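Local coordinates for protein Afp (Microbacterium arborescens, PDB 2YJK) that probably takes up and binds iron as a Dps protein of the ferritin fold, working as an assembly of twelve copies, at residues K31-V36 with H64-A69; D115-L120 with K150-L155. One frame throughout, in Å; residues are numbered along the deposited sequence.

Interaction 1 of 2, residues K31-V36 with H64-A69; sequences KMQALV and HAQDYA
Gln33 and Gln66 join their side-chain amides by a reciprocal pair of hydrogen bonds, each giving one N-H and accepting one. Gln33 NE2 donates to Gln66 OE1 at 2.9 Å, and Gln66 NE2 returns a longer bond of 3.2 Å to Gln33 OE1. Both donors lie in the carbonyl plane of their acceptor, on a lone pair. The amide planes are nevertheless turned 36° apart, which agrees with each acceptor being tilted from its donor's amide plane. Turning either amide alone by 180° would set N-H against N-H and oxygen against oxygen, so the pair probably fixes both orientations. In both residues CG is anti to the backbone N, and the bend at chi2 (58° in Gln33, 63° in Gln66) brings CD, and with it the amide, nearer the other helix.

Helices 15-45 and 51-78, which carry the two segments, are an antiparallel pair of the ferritin four-helix bundle, and their local axes approach to 7.9 Å. The close approach is consistent with the small residues at the crossing: Ala65 CB lies 3.4 Å from the carbonyl oxygen Met32 O and also meets Leu35 CD2. One turn on, Ala69 CB packs on Met32 CB at 3.8 Å. Val36 CG2 presses on the backbone of helix 51-78, 3.2 Å from Gln66 N. On the side facing the other two helices, Met32 CG reaches Tyr68 CB, with SD at the edge of the tyrosine ring. Gln66 also packs against Lys40 of a second subunit.

Interaction 2 of 2, residues D115-L120 with K150-L155; sequences DIDAAL and KDRWFL
The guanidinium of Arg152 has Asp117 OD1 at its edge, near its plane (tilted 23° out of it), while Leu120 CD1 approaches obliquely. Arg152 NE donates to Asp117 OD1 at 2.8 Å in a salt bridge, with an N-H...O angle of 149°. The two side chains cross at about a right angle and their flat groups are 37° apart; Arg152 NH2 stays 3.6 Å from Asp117 OD1, so NE alone makes the short bond. Arg152 runs extended from CG to NE, and this straight chain carries NE over to Asp117 although the local axes are 10.7 Å apart. Along the way its aliphatic part is lined by the opposite helix: Leu120 CD1 lies 3.7 Å from Arg152 CD, and Ile116 CG2 lies 4.0 Å from Arg152 CB. An alanine in place of Arg152 would probably leave the Asp117 carboxylate without this charged mate and open a gap beside Leu120. Deeper in, Ile116 CD1 meets Leu155 CD1 at 3.7 Å, and Leu155 also packs on Leu57 and Val61 of helix 51-78. Apolar contacts inside and a salt bridge between partly exposed residues thus join helices 105-130 and 135-156 in the antiparallel packing of the last two long helices, as in the four-helix bundle of ferritin-like proteins.

In the fold
Together the two contacts involve all four long helices: interaction 1 pairs 15-45 with 51-78, interaction 2 pairs 105-130 with 135-156. Their centres are 12 Å apart. Interaction 1 is the more buried, about 5 Å from the chain centre, and covers 349 Å²; interaction 2, about 9 Å out and partly buried, covers 207 Å². The chemistry differs accordingly: a neutral amide pair and close alanine packing in the first, a salt bridge between partly exposed residues beside Ile-Leu packing in the second. His64 ND1 to Asp151 OD2, a probable hydrogen bond of 2.9 Å, ties the pairs directly, and Met32 packs on Ala119 while Leu35 touches Ile116.

Interaction 1 of 2, residues K31-V36 with H64-A69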
loop_
_atom_site.group_PDB
_atom_site.type_symbol
_atom_site.label_atom_id
_atom_site.label_comp_id
_atom_site.label_asym_id
_atom_site.label_seq_id
_atom_site.Cartn_x
_atom_site.Cartn_y
_atom_site.Cartn_z
ATOM N N LYS C 31 23.390 19.950 16.615
ATOM C CA LYS C 31 23.304 20.672 15.330
ATOM C C LYS C 31 22.224 20.119 14.408
ATOM O O LYS C 31 21.570 20.869 13.703
ATOM C CB LYS C 31 24.656 20.677 14.631
ATOM C CG LYS C 31 25.701 21.517 15.450
ATOM C CD LYS C 31 26.869 21.831 14.625
ATOM C CE LYS C 31 27.684 23.066 15.236
ATOM N NZ LYS C 31 28.179 22.710 16.578
ATOM N N MET C 32 22.040 18.812 14.418
ATOM C CA MET C 32 20.957 18.216 13.644
ATOM C C MET C 32 19.578 18.604 14.159
ATOM O O MET C 32 18.685 18.809 13.386
ATOM C CB MET C 32 21.104 16.744 13.664
ATOM C CG MET C 32 22.248 16.218 12.716
ATOM S SD MET C 32 22.179 16.866 10.996
ATOM C CE MET C 32 23.641 17.801 11.026
ATOM N N GLN C 33 19.405 18.688 15.476
ATOM C CA GLN C 33 18.138 19.016 16.054
ATOM C C GLN C 33 17.875 20.528 15.850
ATOM O O GLN C 33 16.697 20.900 15.643
ATOM C CB GLN C 33 18.124 18.624 17.560
ATOM C CG GLN C 33 16.787 18.720 18.262
ATOM C CD GLN C 33 15.709 17.850 17.596
ATOM O OE1 GLN C 33 14.834 18.372 16.892
ATOM N NE2 GLN C 33 15.774 16.543 17.801
ATOM N N ALA C 34 18.922 21.378 15.960
ATOM C CA ALA C 34 18.834 22.823 15.600
ATOM C C ALA C 34 18.400 23.032 14.116
ATOM O O ALA C 34 17.553 23.884 13.833
ATOM C CB ALA C 34 20.176 23.551 15.843
ATOM N N LEU C 35 18.949 22.202 13.207
ATOM C CA LEU C 35 18.602 22.212 11.804
ATOM C C LEU C 35 17.138 21.831 11.539
ATOM O O LEU C 35 16.519 22.409 10.636
ATOM C CB LEU C 35 19.550 21.306 11.041
ATOM C CG LEU C 35 19.468 21.418 9.518
ATOM C CD1 LEU C 35 19.871 22.813 9.120
ATOM C CD2 LEU C 35 20.207 20.258 8.678
ATOM N N VAL C 36 16.550 20.945 12.372
ATOM C CA VAL C 36 15.104 20.690 12.298
ATOM C C VAL C 36 14.317 22.031 12.530
ATOM O O VAL C 36 13.412 22.405 11.740
ATOM C CB VAL C 36 14.639 19.625 13.349
ATOM C CG1 VAL C 36 13.122 19.658 13.481
ATOM C CG2 VAL C 36 15.100 18.180 12.920
ATOM N N HIS C 64 15.210 14.626 7.130
ATOM C CA HIS C 64 16.550 14.027 7.292
ATOM C C HIS C 64 17.244 14.429 8.593
ATOM O O HIS C 64 17.721 13.549 9.340
ATOM C CB HIS C 64 17.449 14.352 6.107
ATOM C CG HIS C 64 16.961 13.742 4.813
ATOM N ND1 HIS C 64 17.342 14.204 3.568
ATOM C CD2 HIS C 64 16.060 12.757 4.585
ATOM C CE1 HIS C 64 16.731 13.501 2.630
ATOM N NE2 HIS C 64 15.947 12.618 3.221
ATOM N N ALA C 65 17.318 15.747 8.888
ATOM C CA ALA C 65 18.000 16.175 10.107
ATOM C C ALA C 65 17.373 15.477 11.351
ATOM O O ALA C 65 18.099 14.944 12.219
ATOM C CB ALA C 65 17.970 17.773 10.251
ATOM N N GLN C 66 16.048 15.470 11.424
ATOM C CA GLN C 66 15.380 14.793 12.518
ATOM C C GLN C 66 15.781 13.316 12.618
ATOM O O GLN C 66 16.040 12.868 13.693
ATOM C CB GLN C 66 13.831 14.901 12.474
ATOM C CG GLN C 66 13.169 14.369 13.774
ATOM C CD GLN C 66 13.580 15.219 15.020
ATOM O OE1 GLN C 66 14.483 14.847 15.816
ATOM N NE2 GLN C 66 12.970 16.386 15.146
ATOM N N ASP C 67 15.849 12.586 11.505
ATOM C CA ASP C 67 16.267 11.190 11.551
ATOM C C ASP C 67 17.689 11.093 12.035
ATOM O O ASP C 67 17.987 10.279 12.904
ATOM C CB ASP C 67 16.125 10.484 10.205
ATOM C CG ASP C 67 14.660 10.176 9.859
ATOM O OD1 ASP C 67 13.825 9.853 10.784
ATOM O OD2 ASP C 67 14.309 10.265 8.633
ATOM N N TYR C 68 18.546 11.951 11.535
ATOM C CA TYR C 68 19.968 11.915 11.934
ATOM C C TYR C 68 20.159 12.225 13.389
ATOM O O TYR C 68 20.947 11.562 14.050
ATOM C CB TYR C 68 20.821 12.846 11.068
ATOM C CG TYR C 68 20.774 12.522 9.596
ATOM C CD1 TYR C 68 20.580 11.177 9.136
ATOM C CD2 TYR C 68 20.893 13.542 8.651
ATOM C CE1 TYR C 68 20.526 10.901 7.785
ATOM C CE2 TYR C 68 20.836 13.255 7.273
ATOM C CZ TYR C 68 20.676 11.967 6.866
ATOM O OH TYR C 68 20.594 11.754 5.525
ATOM N N ALA C 69 19.393 13.186 13.912
ATOM C CA ALA C 69 19.487 13.545 15.343
ATOM C C ALA C 69 19.114 12.305 16.170
ATOM O O ALA C 69 19.840 11.916 17.113
ATOM C CB ALA C 69 18.561 14.765 15.691
#

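Interaction 2 of 2, residues D115-L120 with K150-L155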
loop_
_atom_site.group_PDB
_atom_site.type_symbol
_atom_site.label_atom_id
_atom_site.label_comp_id
_atom_site.label_asym_id
_atom_site.label_seq_id
_atom_site.Cartn_x
_atom_site.Cartn_y
_atom_site.Cartn_z
ATOM N N ASP C 115 24.636 26.594 8.106
ATOM C CA ASP C 115 24.345 25.703 9.256
ATOM C C ASP C 115 24.788 24.226 8.882
ATOM O O ASP C 115 25.458 23.532 9.664
ATOM C CB ASP C 115 22.831 25.741 9.689
ATOM C CG ASP C 115 22.277 27.226 10.137
ATOM O OD1 ASP C 115 22.955 28.339 9.961
ATOM O OD2 ASP C 115 21.073 27.252 10.656
ATOM N N ILE C 116 24.485 23.736 7.683
ATOM C CA ILE C 116 25.035 22.413 7.299
ATOM C C ILE C 116 26.611 22.305 7.361
ATOM O O ILE C 116 27.177 21.294 7.785
ATOM C CB ILE C 116 24.490 22.006 5.952
ATOM C CG1 ILE C 116 23.033 21.578 6.107
ATOM C CG2 ILE C 116 25.307 20.897 5.352
ATOM C CD1 ILE C 116 22.279 21.463 4.763
ATOM N N ASP C 117 27.306 23.363 6.970
ATOM C CA ASP C 117 28.752 23.367 6.922
ATOM C C ASP C 117 29.279 23.220 8.335
ATOM O O ASP C 117 30.264 22.533 8.527
ATOM C CB ASP C 117 29.329 24.664 6.297
ATOM C CG ASP C 117 29.280 24.682 4.738
ATOM O OD1 ASP C 117 28.982 23.652 4.061
ATOM O OD2 ASP C 117 29.552 25.786 4.180
ATOM N N ALA C 118 28.626 23.864 9.306
ATOM C CA ALA C 118 28.993 23.730 10.753
ATOM C C ALA C 118 28.792 22.259 11.235
ATOM O O ALA C 118 29.649 21.727 11.961
ATOM C CB ALA C 118 28.154 24.692 11.650
ATOM N N ALA C 119 27.688 21.614 10.813
ATOM C CA ALA C 119 27.454 20.207 11.176
ATOM C C ALA C 119 28.519 19.303 10.555
ATOM O O ALA C 119 29.040 18.389 11.243
ATOM C CB ALA C 119 26.074 19.755 10.787
ATOM N N LEU C 120 28.877 19.583 9.301
ATOM C CA LEU C 120 29.920 18.801 8.594
ATOM C C LEU C 120 31.269 18.793 9.294
ATOM O O LEU C 120 31.931 17.744 9.363
ATOM C CB LEU C 120 30.103 19.226 7.118
ATOM C CG LEU C 120 28.939 18.798 6.235
ATOM C CD1 LEU C 120 29.059 19.420 4.847
ATOM C CD2 LEU C 120 28.843 17.248 6.137
ATOM N N LYS C 150 24.838 15.015 0.636
ATOM C CA LYS C 150 23.953 15.041 -0.501
ATOM C C LYS C 150 22.910 16.208 -0.440
ATOM O O LYS C 150 22.664 16.883 -1.441
ATOM C CB LYS C 150 23.314 13.651 -0.637
ATOM C CG LYS C 150 22.314 13.552 -1.765
ATOM C CD LYS C 150 21.648 12.155 -1.775
ATOM C CE LYS C 150 20.918 11.983 -3.096
ATOM N NZ LYS C 150 19.963 10.830 -3.082
ATOM N N ASP C 151 22.291 16.411 0.729
ATOM C CA ASP C 151 21.385 17.534 0.995
ATOM C C ASP C 151 22.076 18.867 0.722
ATOM O O ASP C 151 21.484 19.759 0.119
ATOM C CB ASP C 151 20.883 17.497 2.436
ATOM C CG ASP C 151 19.850 16.320 2.673
ATOM O OD1 ASP C 151 19.243 15.811 1.667
ATOM O OD2 ASP C 151 19.665 15.919 3.868
ATOM N N ARG C 152 23.332 18.984 1.107
ATOM C CA ARG C 152 24.122 20.170 0.783
ATOM C C ARG C 152 24.248 20.384 -0.751
ATOM O O ARG C 152 24.080 21.508 -1.224
ATOM C CB ARG C 152 25.502 20.069 1.416
ATOM C CG ARG C 152 26.364 21.349 1.363
ATOM C CD ARG C 152 27.811 21.085 1.779
ATOM N NE ARG C 152 28.609 22.313 1.663
ATOM C CZ ARG C 152 29.473 22.606 0.687
ATOM N NH1 ARG C 152 29.740 21.745 -0.269
ATOM N NH2 ARG C 152 30.104 23.779 0.683
ATOM N N TRP C 153 24.516 19.322 -1.512
ATOM C CA TRP C 153 24.611 19.445 -2.936
ATOM C C TRP C 153 23.267 19.942 -3.521
ATOM O O TRP C 153 23.262 20.888 -4.315
ATOM C CB TRP C 153 25.059 18.107 -3.544
ATOM C CG TRP C 153 24.690 17.900 -5.012
ATOM C CD1 TRP C 153 24.860 18.784 -6.029
ATOM C CD2 TRP C 153 24.093 16.707 -5.603
ATOM N NE1 TRP C 153 24.378 18.243 -7.219
ATOM C CE2 TRP C 153 23.923 16.971 -6.991
ATOM C CE3 TRP C 153 23.674 15.448 -5.081
ATOM C CZ2 TRP C 153 23.352 16.019 -7.895
ATOM C CZ3 TRP C 153 23.120 14.484 -5.981
ATOM C CH2 TRP C 153 22.968 14.784 -7.372
ATOM N N PHE C 154 22.153 19.310 -3.125
ATOM C CA PHE C 154 20.845 19.706 -3.611
ATOM C C PHE C 154 20.554 21.176 -3.358
ATOM O O PHE C 154 20.008 21.829 -4.219
ATOM C CB PHE C 154 19.754 18.868 -3.006
ATOM C CG PHE C 154 19.639 17.503 -3.597
ATOM C CD1 PHE C 154 20.586 17.004 -4.475
ATOM C CD2 PHE C 154 18.603 16.669 -3.214
ATOM C CE1 PHE C 154 20.460 15.717 -5.013
ATOM C CE2 PHE C 154 18.489 15.385 -3.759
ATOM C CZ PHE C 154 19.428 14.928 -4.662
ATOM N N LEU C 155 20.993 21.691 -2.209
ATOM C CA LEU C 155 20.832 23.091 -1.877
ATOM C C LEU C 155 21.768 23.934 -2.721
ATOM O O LEU C 155 21.320 24.845 -3.423
ATOM C CB LEU C 155 21.009 23.308 -0.359
ATOM C CG LEU C 155 19.816 22.777 0.463
ATOM C CD1 LEU C 155 20.203 22.413 1.861
ATOM C CD2 LEU C 155 18.622 23.749 0.518
#